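Local atomic coordinates of Phosphoglucomutase/phosphomannomutase family protein (Burkholderia thailandensis, PDB entry 3UW2), a protein that probably catalyses intramolecular phosphate transfer on hexose phosphates, as a metal-binding member of the phosphohexose mutase family. Residues P194-V205 / G218-D229. Numbering follows the deposited sequence.
Sequences PLKLVVDAGNGV and GCELVELFTDID
Leu197-Asp200 and Leu221-Leu224 pair as parallel strands whose axes are inclined at 21°, the two strands of a beta-alpha-beta unit of alpha/beta/alpha domain II, joined through helix 206-216. The bonds zigzag as parallel pairing demands: Leu197 N gives to Glu220 O, Val222 N to Leu197 O at 2.6 Å, Val199 N to Val222 O, Leu224 N to Val199 O and, leading into the turn, Ala201 N to Leu224 O.

Leu197, Val199 and Leu221 suit one face of the sheet, where helix 206-216 packs on Leu221 and helix 364-375 on Leu197. Here Leu197 and Leu221 lie side by side, CG of Leu197 3.9 Å from CD2 of Leu221, and the same methyl reaches Val199 CG2. On the other, Val198 CG1 touches Leu224 CD1 at 3.6 Å, both residues facing helix 246-254. Lys196 keeps its chain extended, with CG anti to its own N (chi1 -172°); its CE rests on Val222 CG2 and its ammonium group (NZ) forms a salt bridge with Asp256.

Beyond the strands, Ala201-Gly204 make a type I' turn. Its central Gly202 and Asn203 both have positive phi, a left-handed conformation that glycine and asparagine tolerate well. Asp200 OD1 accepts from Gly202 N in an Asx turn and sits at the edge of the Phe225 ring, while OD2 binds His235. The Asn203 amide also serves two sides: OD1 accepts from Asn234, and ND2 donates to Asp227 O at 3.0 Å. Its backbone is gripped as well, N by Phe225 O and O by Asp229 N. The chain then leads to Val205, near the zinc ligand Asp266. One water accepts from Asn203 ND2 and donates to Asp227 OD1.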
ATOM      1  N   PRO A 194       3.723  22.097 -16.741  1.00 47.18           N
ATOM      2  CA  PRO A 194       4.765  21.372 -15.987  1.00 44.95           C
ATOM      3  C   PRO A 194       4.817  21.837 -14.547  1.00 45.44           C
ATOM      4  O   PRO A 194       4.490  23.001 -14.227  1.00 44.52           O
ATOM      5  CB  PRO A 194       6.076  21.732 -16.699  1.00 44.87           C
ATOM      6  CG  PRO A 194       5.770  22.862 -17.614  1.00 47.85           C
ATOM      7  CD  PRO A 194       4.277  22.903 -17.851  1.00 48.80           C
ATOM      8  N   LEU A 195       5.205  20.927 -13.675  1.00 39.90           N
ATOM      9  CA  LEU A 195       5.312  21.236 -12.285  1.00 41.33           C
ATOM     10  C   LEU A 195       6.701  20.721 -11.859  1.00 41.22           C
ATOM     11  O   LEU A 195       7.088  19.590 -12.198  1.00 43.60           O
ATOM     12  CB  LEU A 195       4.192  20.466 -11.590  1.00 45.77           C
ATOM     13  CG  LEU A 195       3.333  20.997 -10.444  1.00 53.49           C
ATOM     14  CD1 LEU A 195       1.911  20.454 -10.492  1.00 52.00           C
ATOM     15  CD2 LEU A 195       4.005  20.515  -9.164  1.00 58.75           C
ATOM     16  N   LYS A 196       7.438  21.508 -11.100  1.00 35.40           N
ATOM     17  CA  LYS A 196       8.757  21.092 -10.658  1.00 35.98           C
ATOM     18  C   LYS A 196       8.637  20.362  -9.341  1.00 33.61           C
ATOM     19  O   LYS A 196       8.037  20.889  -8.404  1.00 33.39           O
ATOM     20  CB  LYS A 196       9.705  22.297 -10.517  1.00 38.49           C
ATOM     21  CG  LYS A 196      11.143  21.840 -10.249  1.00 35.95           C
ATOM     22  CD  LYS A 196      12.114  22.922 -10.635  1.00 35.83           C
ATOM     23  CE  LYS A 196      13.475  22.654  -9.994  1.00 35.64           C
ATOM     24  NZ  LYS A 196      14.358  23.757 -10.433  1.00 38.48           N
ATOM     25  N   LEU A 197       9.151  19.140  -9.301  1.00 32.84           N
ATOM     26  CA  LEU A 197       8.970  18.205  -8.155  1.00 35.34           C
ATOM     27  C   LEU A 197      10.283  17.778  -7.519  1.00 33.01           C
ATOM     28  O   LEU A 197      11.271  17.614  -8.215  1.00 38.09           O
ATOM     29  CB  LEU A 197       8.363  16.874  -8.605  1.00 36.35           C
ATOM     30  CG  LEU A 197       7.335  16.606  -9.631  1.00 39.35           C
ATOM     31  CD1 LEU A 197       6.818  15.213  -9.298  1.00 36.50           C
ATOM     32  CD2 LEU A 197       6.271  17.648  -9.393  1.00 45.86           C
ATOM     33  N   VAL A 198      10.250  17.552  -6.214  1.00 32.82           N
ATOM     34  CA  VAL A 198      11.308  16.851  -5.514  1.00 33.03           C
ATOM     35  C   VAL A 198      10.834  15.398  -5.476  1.00 30.99           C
ATOM     36  O   VAL A 198       9.690  15.141  -5.055  1.00 33.76           O
ATOM     37  CB  VAL A 198      11.484  17.451  -4.106  1.00 32.73           C
ATOM     38  CG1 VAL A 198      12.444  16.585  -3.276  1.00 34.14           C
ATOM     39  CG2 VAL A 198      12.063  18.860  -4.244  1.00 31.67           C
ATOM     40  N   VAL A 199      11.632  14.465  -6.006  1.00 30.78           N
ATOM     41  CA  VAL A 199      11.282  13.005  -5.922  1.00 27.84           C
ATOM     42  C   VAL A 199      12.373  12.285  -5.110  1.00 29.45           C
ATOM     43  O   VAL A 199      13.553  12.318  -5.475  1.00 31.08           O
ATOM     44  CB  VAL A 199      11.154  12.415  -7.318  1.00 29.23           C
ATOM     45  CG1 VAL A 199      10.923  10.888  -7.264  1.00 30.07           C
ATOM     46  CG2 VAL A 199      10.023  13.123  -8.108  1.00 30.64           C
ATOM     47  N   ASP A 200      11.967  11.719  -3.980  1.00 31.07           N
ATOM     48  CA  ASP A 200      12.814  10.943  -3.045  1.00 27.47           C
ATOM     49  C   ASP A 200      12.396   9.468  -3.040  1.00 29.07           C
ATOM     50  O   ASP A 200      11.256   9.114  -2.614  1.00 29.92           O
ATOM     51  CB  ASP A 200      12.652  11.500  -1.622  1.00 29.01           C
ATOM     52  CG  ASP A 200      13.639  10.838  -0.594  1.00 29.58           C
ATOM     53  OD1 ASP A 200      13.892   9.633  -0.690  1.00 29.05           O
ATOM     54  OD2 ASP A 200      14.119  11.491   0.353  1.00 30.57           O
ATOM     55  N   ALA A 201      13.282   8.601  -3.543  1.00 28.37           N
ATOM     56  CA  ALA A 201      13.006   7.166  -3.629  1.00 26.07           C
ATOM     57  C   ALA A 201      13.765   6.386  -2.506  1.00 28.02           C
ATOM     58  O   ALA A 201      13.692   5.175  -2.474  1.00 26.55           O
ATOM     59  CB  ALA A 201      13.427   6.643  -4.996  1.00 25.43           C
ATOM     60  N   GLY A 202      14.564   7.062  -1.656  1.00 26.40           N
ATOM     61  CA  GLY A 202      15.288   6.337  -0.585  1.00 25.78           C
ATOM     62  C   GLY A 202      16.172   5.202  -1.113  1.00 25.50           C
ATOM     63  O   GLY A 202      16.349   4.219  -0.414  1.00 25.09           O
ATOM     64  N   ASN A 203      16.669   5.320  -2.345  1.00 24.65           N
ATOM     65  CA  ASN A 203      17.524   4.299  -2.994  1.00 25.46           C
ATOM     66  C   ASN A 203      16.800   2.985  -3.314  1.00 26.15           C
ATOM     67  O   ASN A 203      17.459   1.970  -3.567  1.00 26.87           O
ATOM     68  CB  ASN A 203      18.848   4.032  -2.235  1.00 25.63           C
ATOM     69  CG  ASN A 203      19.680   5.302  -2.029  1.00 29.90           C
ATOM     70  OD1 ASN A 203      19.785   5.829  -0.897  1.00 26.50           O
ATOM     71  ND2 ASN A 203      20.138   5.874  -3.118  1.00 25.38           N
ATOM     72  N   GLY A 204      15.452   3.023  -3.283  1.00 25.61           N
ATOM     73  CA  GLY A 204      14.599   1.866  -3.498  1.00 22.90           C
ATOM     74  C   GLY A 204      14.303   1.739  -4.971  1.00 26.37           C
ATOM     75  O   GLY A 204      14.740   2.575  -5.758  1.00 28.96           O
ATOM     76  N   VAL A 205      13.502   0.740  -5.337  1.00 25.07           N
ATOM     77  CA  VAL A 205      13.265   0.448  -6.723  1.00 25.54           C
ATOM     78  C   VAL A 205      12.386   1.502  -7.415  1.00 26.16           C
ATOM     79  O   VAL A 205      12.312   1.539  -8.630  1.00 27.42           O
ATOM     80  CB  VAL A 205      12.729  -1.014  -6.890  1.00 27.23           C
ATOM     81  CG1 VAL A 205      11.282  -1.094  -6.477  1.00 26.15           C
ATOM     82  CG2 VAL A 205      12.859  -1.403  -8.366  1.00 25.54           C
ATOM     83  N   GLY A 218       6.361  15.623 -18.354  1.00 38.41           N
ATOM     84  CA  GLY A 218       6.805  16.994 -18.646  1.00 40.51           C
ATOM     85  C   GLY A 218       7.340  17.710 -17.424  1.00 41.33           C
ATOM     86  O   GLY A 218       7.566  18.897 -17.477  1.00 42.28           O
ATOM     87  N   CYS A 219       7.530  17.010 -16.310  1.00 37.99           N
ATOM     88  CA  CYS A 219       7.991  17.685 -15.106  1.00 36.93           C
ATOM     89  C   CYS A 219       9.504  17.716 -15.006  1.00 38.29           C
ATOM     90  O   CYS A 219      10.205  16.737 -15.379  1.00 37.85           O
ATOM     91  CB  CYS A 219       7.431  17.029 -13.861  1.00 34.21           C
ATOM     92  SG  CYS A 219       5.633  17.172 -13.845  1.00 38.37           S
ATOM     93  N   GLU A 220       9.978  18.821 -14.456  1.00 35.37           N
ATOM     94  CA  GLU A 220      11.374  18.945 -14.011  1.00 39.43           C
ATOM     95  C   GLU A 220      11.494  18.404 -12.600  1.00 35.05           C
ATOM     96  O   GLU A 220      10.605  18.596 -11.769  1.00 35.41           O
ATOM     97  CB  GLU A 220      11.867  20.411 -14.060  1.00 43.30           C
ATOM     98  CG  GLU A 220      12.395  20.781 -15.420  1.00 51.89           C
ATOM     99  CD  GLU A 220      12.828  22.244 -15.483  1.00 65.82           C
ATOM    100  OE1 GLU A 220      12.493  22.915 -16.507  1.00 66.40           O
ATOM    101  OE2 GLU A 220      13.485  22.717 -14.505  1.00 63.89           O
ATOM    102  N   LEU A 221      12.584  17.707 -12.329  1.00 33.98           N
ATOM    103  CA  LEU A 221      12.714  16.946 -11.086  1.00 32.85           C
ATOM    104  C   LEU A 221      13.925  17.384 -10.301  1.00 35.37           C
ATOM    105  O   LEU A 221      14.929  17.721 -10.905  1.00 37.56           O
ATOM    106  CB  LEU A 221      12.835  15.474 -11.409  1.00 33.79           C
ATOM    107  CG  LEU A 221      11.708  14.862 -12.230  1.00 36.06           C
ATOM    108  CD1 LEU A 221      11.980  13.364 -12.295  1.00 36.95           C
ATOM    109  CD2 LEU A 221      10.294  15.126 -11.708  1.00 32.83           C
ATOM    110  N   VAL A 222      13.796  17.480  -8.986  1.00 32.74           N
ATOM    111  CA  VAL A 222      14.961  17.549  -8.164  1.00 34.40           C
ATOM    112  C   VAL A 222      14.996  16.167  -7.487  1.00 32.47           C
ATOM    113  O   VAL A 222      14.155  15.855  -6.673  1.00 29.70           O
ATOM    114  CB  VAL A 222      14.938  18.649  -7.078  1.00 33.76           C
ATOM    115  CG1 VAL A 222      16.325  18.671  -6.487  1.00 33.00           C
ATOM    116  CG2 VAL A 222      14.614  20.020  -7.657  1.00 33.01           C
ATOM    117  N   GLU A 223      15.969  15.334  -7.868  1.00 30.89           N
ATOM    118  CA  GLU A 223      16.013  13.971  -7.401  1.00 31.23           C
ATOM    119  C   GLU A 223      16.772  13.770  -6.062  1.00 30.96           C
ATOM    120  O   GLU A 223      17.896  14.303  -5.847  1.00 29.56           O
ATOM    121  CB  GLU A 223      16.643  13.110  -8.505  1.00 29.96           C
ATOM    122  CG  GLU A 223      15.841  13.204  -9.808  1.00 31.22           C
ATOM    123  CD  GLU A 223      16.351  12.294 -10.904  1.00 35.47           C
ATOM    124  OE1 GLU A 223      16.877  11.195 -10.618  1.00 34.02           O
ATOM    125  OE2 GLU A 223      16.187  12.649 -12.080  1.00 39.49           O
ATOM    126  N   LEU A 224      16.200  12.925  -5.213  1.00 28.31           N
ATOM    127  CA  LEU A 224      16.852  12.532  -3.980  1.00 28.46           C
ATOM    128  C   LEU A 224      16.919  11.013  -3.919  1.00 26.13           C
ATOM    129  O   LEU A 224      15.875  10.364  -3.939  1.00 25.36           O
ATOM    130  CB  LEU A 224      16.087  13.058  -2.740  1.00 28.40           C
ATOM    131  CG  LEU A 224      16.237  14.545  -2.426  1.00 28.79           C
ATOM    132  CD1 LEU A 224      15.079  14.960  -1.493  1.00 29.80           C
ATOM    133  CD2 LEU A 224      17.608  14.852  -1.845  1.00 30.12           C
ATOM    134  N   PHE A 225      18.131  10.445  -3.889  1.00 26.25           N
ATOM    135  CA  PHE A 225      18.332   8.994  -3.661  1.00 27.91           C
ATOM    136  C   PHE A 225      17.529   8.135  -4.667  1.00 27.51           C
ATOM    137  O   PHE A 225      16.814   7.203  -4.278  1.00 23.92           O
ATOM    138  CB  PHE A 225      17.992   8.605  -2.195  1.00 27.31           C
ATOM    139  CG  PHE A 225      18.367   9.659  -1.225  1.00 28.02           C
ATOM    140  CD1 PHE A 225      19.702  10.091  -1.121  1.00 27.73           C
ATOM    141  CD2 PHE A 225      17.416  10.224  -0.381  1.00 28.95           C
ATOM    142  CE1 PHE A 225      20.064  11.102  -0.218  1.00 31.03           C
ATOM    143  CE2 PHE A 225      17.784  11.238   0.520  1.00 28.14           C
ATOM    144  CZ  PHE A 225      19.102  11.682   0.612  1.00 28.62           C
ATOM    145  N   THR A 226      17.628   8.505  -5.946  1.00 27.34           N
ATOM    146  CA  THR A 226      16.852   7.811  -6.977  1.00 27.17           C
ATOM    147  C   THR A 226      17.646   6.707  -7.673  1.00 27.62           C
ATOM    148  O   THR A 226      17.116   5.992  -8.543  1.00 30.49           O
ATOM    149  CB  THR A 226      16.273   8.816  -8.002  1.00 26.34           C
ATOM    150  OG1 THR A 226      17.337   9.594  -8.558  1.00 26.25           O
ATOM    151  CG2 THR A 226      15.119   9.678  -7.353  1.00 26.96           C
ATOM    152  N   ASP A 227      18.934   6.589  -7.347  1.00 28.47           N
ATOM    153  CA  ASP A 227      19.750   5.481  -7.803  1.00 26.70           C
ATOM    154  C   ASP A 227      19.474   4.349  -6.846  1.00 26.92           C
ATOM    155  O   ASP A 227      19.293   4.555  -5.623  1.00 27.75           O
ATOM    156  CB  ASP A 227      21.259   5.830  -7.809  1.00 27.66           C
ATOM    157  CG  ASP A 227      21.779   6.265  -6.422  1.00 30.23           C
ATOM    158  OD1 ASP A 227      21.362   7.325  -5.850  1.00 31.49           O
ATOM    159  OD2 ASP A 227      22.612   5.518  -5.889  1.00 33.00           O
ATOM    160  N   ILE A 228      19.501   3.152  -7.396  1.00 28.60           N
ATOM    161  CA  ILE A 228      19.304   1.914  -6.651  1.00 27.02           C
ATOM    162  C   ILE A 228      20.462   1.614  -5.725  1.00 27.69           C
ATOM    163  O   ILE A 228      21.629   1.456  -6.174  1.00 29.22           O
ATOM    164  CB  ILE A 228      19.244   0.704  -7.643  1.00 27.00           C
ATOM    165  CG1 ILE A 228      18.159   0.960  -8.698  1.00 26.67           C
ATOM    166  CG2 ILE A 228      19.001  -0.632  -6.837  1.00 27.10           C
ATOM    167  CD1 ILE A 228      16.725   1.036  -8.157  1.00 26.48           C
ATOM    168  N   ASP A 229      20.167   1.432  -4.438  1.00 26.31           N
ATOM    169  CA  ASP A 229      21.222   0.960  -3.604  1.00 27.98           C
ATOM    170  C   ASP A 229      20.590   0.176  -2.458  1.00 28.00           C
ATOM    171  O   ASP A 229      20.104   0.795  -1.530  1.00 25.94           O
ATOM    172  CB  ASP A 229      22.098   2.141  -3.087  1.00 26.64           C
ATOM    173  CG  ASP A 229      23.305   1.636  -2.312  1.00 29.05           C
ATOM    174  OD1 ASP A 229      23.248   0.501  -1.822  1.00 29.77           O
ATOM    175  OD2 ASP A 229      24.314   2.349  -2.165  1.00 31.30           O
TER
HETATM  176  O   HOH W   1      21.877   8.247  -3.554  1.00 34.16           O